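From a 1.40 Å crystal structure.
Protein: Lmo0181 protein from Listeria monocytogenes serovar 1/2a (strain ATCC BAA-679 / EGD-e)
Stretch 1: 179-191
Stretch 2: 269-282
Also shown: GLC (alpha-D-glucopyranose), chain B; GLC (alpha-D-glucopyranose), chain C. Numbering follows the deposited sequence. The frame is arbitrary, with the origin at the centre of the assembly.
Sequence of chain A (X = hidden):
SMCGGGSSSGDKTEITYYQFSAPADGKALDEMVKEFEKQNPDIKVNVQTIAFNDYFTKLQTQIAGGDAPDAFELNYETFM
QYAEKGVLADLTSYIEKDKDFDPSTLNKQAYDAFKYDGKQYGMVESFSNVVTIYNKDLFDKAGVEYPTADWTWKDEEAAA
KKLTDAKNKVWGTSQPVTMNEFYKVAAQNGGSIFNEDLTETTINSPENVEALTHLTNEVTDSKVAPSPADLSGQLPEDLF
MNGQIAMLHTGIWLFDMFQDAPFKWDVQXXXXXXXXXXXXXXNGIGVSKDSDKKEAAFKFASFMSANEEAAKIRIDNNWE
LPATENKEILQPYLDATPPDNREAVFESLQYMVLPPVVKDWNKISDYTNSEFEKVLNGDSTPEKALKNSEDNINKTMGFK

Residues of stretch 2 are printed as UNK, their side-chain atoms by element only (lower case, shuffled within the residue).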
# COMPACT_ATOMS: atom_id res chain seq x y z
N MET A 179 1.98 -5.53 -10.74
CA MET A 179 1.03 -6.50 -10.23
C MET A 179 0.17 -5.89 -9.14
O MET A 179 -1.04 -6.14 -9.09
CB MET A 179 1.77 -7.76 -9.74
CG MET A 179 0.82 -8.76 -9.11
SD MET A 179 -0.36 -9.50 -10.29
CE MET A 179 0.42 -11.08 -10.49
N ASN A 180 0.77 -5.12 -8.23
CA ASN A 180 -0.02 -4.56 -7.12
C ASN A 180 -1.07 -3.61 -7.62
O ASN A 180 -2.21 -3.63 -7.14
CB ASN A 180 0.86 -3.85 -6.10
CG ASN A 180 0.82 -4.48 -4.73
OD1 ASN A 180 0.79 -5.72 -4.60
ND2 ASN A 180 0.81 -3.64 -3.71
N GLU A 181 -0.74 -2.81 -8.63
CA GLU A 181 -1.75 -1.90 -9.17
C GLU A 181 -2.79 -2.67 -9.97
O GLU A 181 -3.97 -2.33 -10.02
CB GLU A 181 -1.08 -0.84 -10.03
CG GLU A 181 -1.98 0.35 -10.32
CD GLU A 181 -2.18 1.28 -9.14
OE1 GLU A 181 -1.52 1.14 -8.06
OE2 GLU A 181 -3.01 2.22 -9.31
N PHE A 182 -2.31 -3.70 -10.66
CA PHE A 182 -3.17 -4.38 -11.64
C PHE A 182 -4.27 -5.19 -11.03
O PHE A 182 -5.31 -5.29 -11.66
CB PHE A 182 -2.31 -5.28 -12.51
CG PHE A 182 -3.06 -5.79 -13.71
CD1 PHE A 182 -3.54 -4.89 -14.65
CD2 PHE A 182 -3.33 -7.12 -13.89
CE1 PHE A 182 -4.25 -5.30 -15.75
CE2 PHE A 182 -4.04 -7.55 -14.99
CZ PHE A 182 -4.51 -6.63 -15.90
N TYR A 183 -4.11 -5.76 -9.84
CA TYR A 183 -5.27 -6.52 -9.35
C TYR A 183 -6.44 -5.56 -9.13
O TYR A 183 -7.60 -5.94 -9.27
CB TYR A 183 -4.99 -7.40 -8.13
CG TYR A 183 -4.66 -6.73 -6.81
CD1 TYR A 183 -5.65 -6.28 -5.97
CD2 TYR A 183 -3.36 -6.57 -6.38
CE1 TYR A 183 -5.37 -5.73 -4.74
CE2 TYR A 183 -3.04 -6.03 -5.16
CZ TYR A 183 -4.06 -5.59 -4.36
OH TYR A 183 -3.75 -5.08 -3.13
N LYS A 184 -6.15 -4.32 -8.75
CA LYS A 184 -7.19 -3.28 -8.65
C LYS A 184 -7.73 -2.85 -10.01
O LYS A 184 -8.93 -2.78 -10.20
CB LYS A 184 -6.61 -2.11 -7.90
CG LYS A 184 -7.52 -0.91 -7.85
CD LYS A 184 -6.89 0.34 -7.27
CE LYS A 184 -5.72 0.88 -8.09
NZ LYS A 184 -5.03 1.98 -7.36
N VAL A 185 -6.84 -2.49 -10.93
CA VAL A 185 -7.29 -2.00 -12.25
C VAL A 185 -8.03 -3.09 -13.02
O VAL A 185 -9.03 -2.80 -13.68
CB VAL A 185 -6.09 -1.39 -13.03
CG1 VAL A 185 -6.56 -0.91 -14.38
CG2 VAL A 185 -5.55 -0.21 -12.24
N ALA A 186 -7.58 -4.33 -12.89
CA ALA A 186 -8.37 -5.46 -13.46
C ALA A 186 -9.78 -5.51 -12.88
O ALA A 186 -10.75 -5.63 -13.63
CB ALA A 186 -7.65 -6.77 -13.20
N ALA A 187 -9.87 -5.34 -11.56
CA ALA A 187 -11.20 -5.34 -10.93
C ALA A 187 -12.07 -4.20 -11.37
O ALA A 187 -13.29 -4.33 -11.42
CB ALA A 187 -11.03 -5.33 -9.42
N GLN A 188 -11.47 -3.07 -11.75
CA GLN A 188 -12.25 -1.98 -12.33
C GLN A 188 -12.90 -2.28 -13.68
O GLN A 188 -13.75 -1.53 -14.15
CB GLN A 188 -11.34 -0.75 -12.48
CG GLN A 188 -10.91 -0.11 -11.16
CD GLN A 188 -9.80 0.89 -11.31
OE1 GLN A 188 -9.31 1.19 -12.40
NE2 GLN A 188 -9.37 1.38 -10.16
N ASN A 189 -12.50 -3.39 -14.29
CA ASN A 189 -13.06 -3.90 -15.53
C ASN A 189 -13.68 -5.29 -15.35
O ASN A 189 -13.93 -5.98 -16.32
CB ASN A 189 -11.99 -3.93 -16.63
CG ASN A 189 -12.54 -3.58 -18.00
OD1 ASN A 189 -13.46 -2.79 -18.12
ND2 ASN A 189 -11.96 -4.13 -19.04
N GLY A 190 -13.96 -5.67 -14.11
CA GLY A 190 -14.65 -6.93 -13.82
C GLY A 190 -13.76 -8.14 -13.85
O GLY A 190 -14.28 -9.27 -13.77
N GLY A 191 -12.46 -7.92 -13.86
CA GLY A 191 -11.46 -9.00 -13.91
C GLY A 191 -10.90 -9.36 -12.55
O GLY A 191 -11.20 -8.74 -11.55
N UNK A 269 -11.59 9.93 -5.25
CA UNK A 269 -11.76 8.49 -5.47
C UNK A 269 -11.34 8.11 -6.86
O UNK A 269 -11.71 8.81 -7.81
c UNK A 269 -13.22 8.08 -5.24
c UNK A 269 -13.40 6.56 -5.41
c UNK A 269 -13.75 8.51 -3.88
N UNK A 270 -10.55 7.05 -7.01
CA UNK A 270 -10.11 6.65 -8.35
C UNK A 270 -11.27 6.21 -9.26
O UNK A 270 -12.21 5.55 -8.79
o UNK A 270 -6.97 3.78 -6.97
o UNK A 270 -5.94 4.82 -8.56
c UNK A 270 -6.85 4.76 -7.71
c UNK A 270 -7.82 5.92 -7.54
c UNK A 270 -9.11 5.53 -8.25
N UNK A 271 -11.13 6.53 -10.53
CA UNK A 271 -12.11 6.10 -11.53
C UNK A 271 -11.99 4.62 -11.88
O UNK A 271 -10.90 4.09 -11.98
c UNK A 271 -11.92 6.94 -12.79
N UNK A 272 -13.11 3.96 -12.10
CA UNK A 272 -13.14 2.60 -12.65
C UNK A 272 -13.71 2.60 -14.04
O UNK A 272 -13.82 3.62 -14.69
N UNK A 273 -14.07 1.41 -14.48
CA UNK A 273 -14.66 1.23 -15.81
C UNK A 273 -15.99 0.55 -15.68
O UNK A 273 -17.01 1.26 -15.59
c UNK A 273 -13.72 0.56 -16.79
n UNK A 273 -13.99 -0.12 -19.10
o UNK A 273 -14.58 1.95 -18.55
c UNK A 273 -14.13 0.84 -18.23
N UNK A 274 -16.04 -0.77 -15.64
CA UNK A 274 -17.33 -1.41 -15.36
C UNK A 274 -17.75 -1.27 -13.91
O UNK A 274 -18.94 -1.41 -13.58
c UNK A 274 -17.26 -2.90 -15.71
c UNK A 274 -16.98 -3.12 -17.20
o UNK A 274 -16.30 -3.55 -14.88
N UNK A 275 -16.78 -1.03 -13.03
CA UNK A 275 -17.10 -0.81 -11.61
C UNK A 275 -15.95 -0.12 -10.96
O UNK A 275 -14.85 -0.08 -11.48
c UNK A 275 -16.29 -3.17 -11.01
c UNK A 275 -17.40 -2.12 -10.89
n UNK A 275 -15.75 -5.39 -10.29
o UNK A 275 -17.91 -4.92 -10.58
c UNK A 275 -16.71 -4.58 -10.60
N UNK A 276 -16.25 0.47 -9.81
CA UNK A 276 -15.21 1.04 -8.97
C UNK A 276 -14.47 -0.07 -8.26
O UNK A 276 -15.06 -1.11 -7.90
c UNK A 276 -17.35 4.03 -7.69
n UNK A 276 -19.01 5.88 -7.49
c UNK A 276 -16.66 3.08 -8.64
c UNK A 276 -18.17 5.08 -8.40
c UNK A 276 -15.85 1.98 -7.95
N UNK A 277 -13.17 0.14 -8.07
CA UNK A 277 -12.37 -0.77 -7.26
C UNK A 277 -11.18 0.01 -6.72
O UNK A 277 -10.48 0.68 -7.50
c UNK A 277 -11.91 -1.98 -8.06
N UNK A 278 -11.00 -0.09 -5.42
CA UNK A 278 -9.96 0.68 -4.74
C UNK A 278 -9.11 -0.26 -3.90
O UNK A 278 -9.50 -1.36 -3.47
o UNK A 278 -11.47 1.07 -2.94
c UNK A 278 -11.34 2.75 -4.74
c UNK A 278 -10.59 1.73 -3.86
N UNK A 279 -7.88 0.17 -3.72
CA UNK A 279 -6.92 -0.58 -2.89
C UNK A 279 -7.30 -0.51 -1.42
O UNK A 279 -7.84 0.46 -0.92
c UNK A 279 -5.53 -0.01 -3.06
n UNK A 279 -3.74 -1.91 -5.62
n UNK A 279 -4.10 0.14 -5.12
c UNK A 279 -3.48 -0.67 -5.97
c UNK A 279 -4.55 -1.91 -4.52
c UNK A 279 -4.78 -0.61 -4.20
N UNK A 280 -6.94 -1.55 -0.69
CA UNK A 280 -6.94 -1.63 0.78
C UNK A 280 -5.66 -2.32 1.19
O UNK A 280 -5.41 -3.47 0.84
c UNK A 280 -7.62 -3.44 3.51
c UNK A 280 -8.16 -2.40 1.29
c UNK A 280 -8.23 -2.43 2.79
c UNK A 280 -8.93 -1.42 4.85
c UNK A 280 -8.87 -1.39 3.47
c UNK A 280 -7.66 -3.44 4.89
c UNK A 280 -8.32 -2.44 5.52
N UNK A 281 -4.86 -1.59 1.94
CA UNK A 281 -3.58 -2.09 2.44
C UNK A 281 -3.58 -2.01 3.95
O UNK A 281 -4.28 -1.21 4.54
c UNK A 281 -2.33 -0.40 -0.51
c UNK A 281 -1.88 -2.92 -1.51
c UNK A 281 -2.44 -1.26 1.82
c UNK A 281 -2.28 -1.46 0.35
c UNK A 281 -2.20 -0.59 -1.88
c UNK A 281 -1.96 -1.85 -2.38
c UNK A 281 -2.02 -2.73 -0.16
N UNK A 282 -2.76 -2.82 4.57
CA UNK A 282 -2.59 -2.78 6.02
C UNK A 282 -1.23 -3.24 6.42
O UNK A 282 -0.69 -4.15 5.80
c UNK A 282 -3.62 -3.64 6.73
C1 GLC B . 2.83 -0.64 -3.47
C2 GLC B . 3.77 0.39 -4.08
C3 GLC B . 3.08 1.75 -4.11
C4 GLC B . 1.77 1.63 -4.87
C5 GLC B . 0.92 0.46 -4.37
C6 GLC B . -0.28 0.13 -5.26
O2 GLC B . 5.01 0.45 -3.35
O3 GLC B . 3.98 2.65 -4.77
O4 GLC B . 0.98 2.82 -4.70
O5 GLC B . 1.65 -0.77 -4.26
O6 GLC B . 0.19 -0.20 -6.56
C1 GLC C . 2.30 1.22 1.51
C2 GLC C . 1.58 0.51 2.64
C3 GLC C . 1.81 -0.98 2.55
C4 GLC C . 1.47 -1.50 1.16
C5 GLC C . 2.27 -0.74 0.11
C6 GLC C . 1.89 -1.12 -1.32
O2 GLC C . 2.06 1.04 3.88
O3 GLC C . 0.95 -1.60 3.50
O4 GLC C . 1.88 -2.87 1.09
O5 GLC C . 1.97 0.67 0.23
O6 GLC C . 2.60 -0.16 -2.14
O HOH W 1 -5.83 -4.07 -1.78
O HOH W 2 -7.08 3.21 -10.58

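Position 269 carries three carbons, one bearing the other two, and its side chain is out of reach of stretch 1. It is Val269.

Position 270 has three carbons, the third carrying two oxygens. One oxygen lies 2.7 Å from Lys184 NZ, a salt bridge. This is Glu270.

Position 271 has a single carbon, which points away. It is Ala271.

Position 272 has no side-chain atoms, so it is Gly272. Its CA packs 3.8 Å from Gln188 CB. A CB here would clash with the backbone O of position 275.

Position 273 has two carbons, the second bearing one oxygen and one nitrogen. The nitrogen donates to Asn189 OD1 at 2.9 Å. The short amide is Asn273.

Position 274 has one carbon carrying an oxygen and a carbon. The oxygen faces Asn189. This is Thr274.

Position 275 has three carbons, the third holding one oxygen and one nitrogen. The nitrogen donates to Ala187 O at 2.9 Å. The longer amide is Gln275.

Position 276 is four carbons in a row ending in nitrogen. It makes no contact with stretch 1. It is Lys276.

Position 277 has one carbon, 3.7 Å from Ala187 CB. It is Ala277. Its backbone O accepts from Gln188 NE2 at 3.0 Å.

Position 278 has one carbon carrying an oxygen and a carbon, and points away. It is Thr278.

Position 279 has one carbon, then a five-membered ring of three carbons and two nitrogens. One nitrogen donates to Asn180 O at 2.8 Å. It is His279. Lys184 CD lies over one face, and the ring's edge meets the face of Tyr183.

Position 280 has one carbon, then a six-carbon ring; its CA-to-CB bond points away. It is Phe280.

Position 281 has the same make-up, but a ring carbon comes 3.3 Å from Tyr183 OH. It is Phe281.

Position 282 has one carbon, out of reach. It is Ala282.

The contact works at two ends. At the helix's C-terminal side, Gln188 O accepts from Asn273 N at 3.0 Å and Gln275 N at 3.3 Å, and weakly from Thr274 N at 2.8 Å. Further back, Lys184 NZ bridges Glu270 and Glu181, lying 2.8 Å from Glu181 OE2, offsetting the two nearby carboxylates. His279 and Phe281 pack beside the sugars: His279 CE1 is 3.4 Å from C6 of GLC in chain B, whose O6 donates to Glu181 OE1 at 2.6 Å.

Stretch 2 269-282: VEAGNTQKATHFFA
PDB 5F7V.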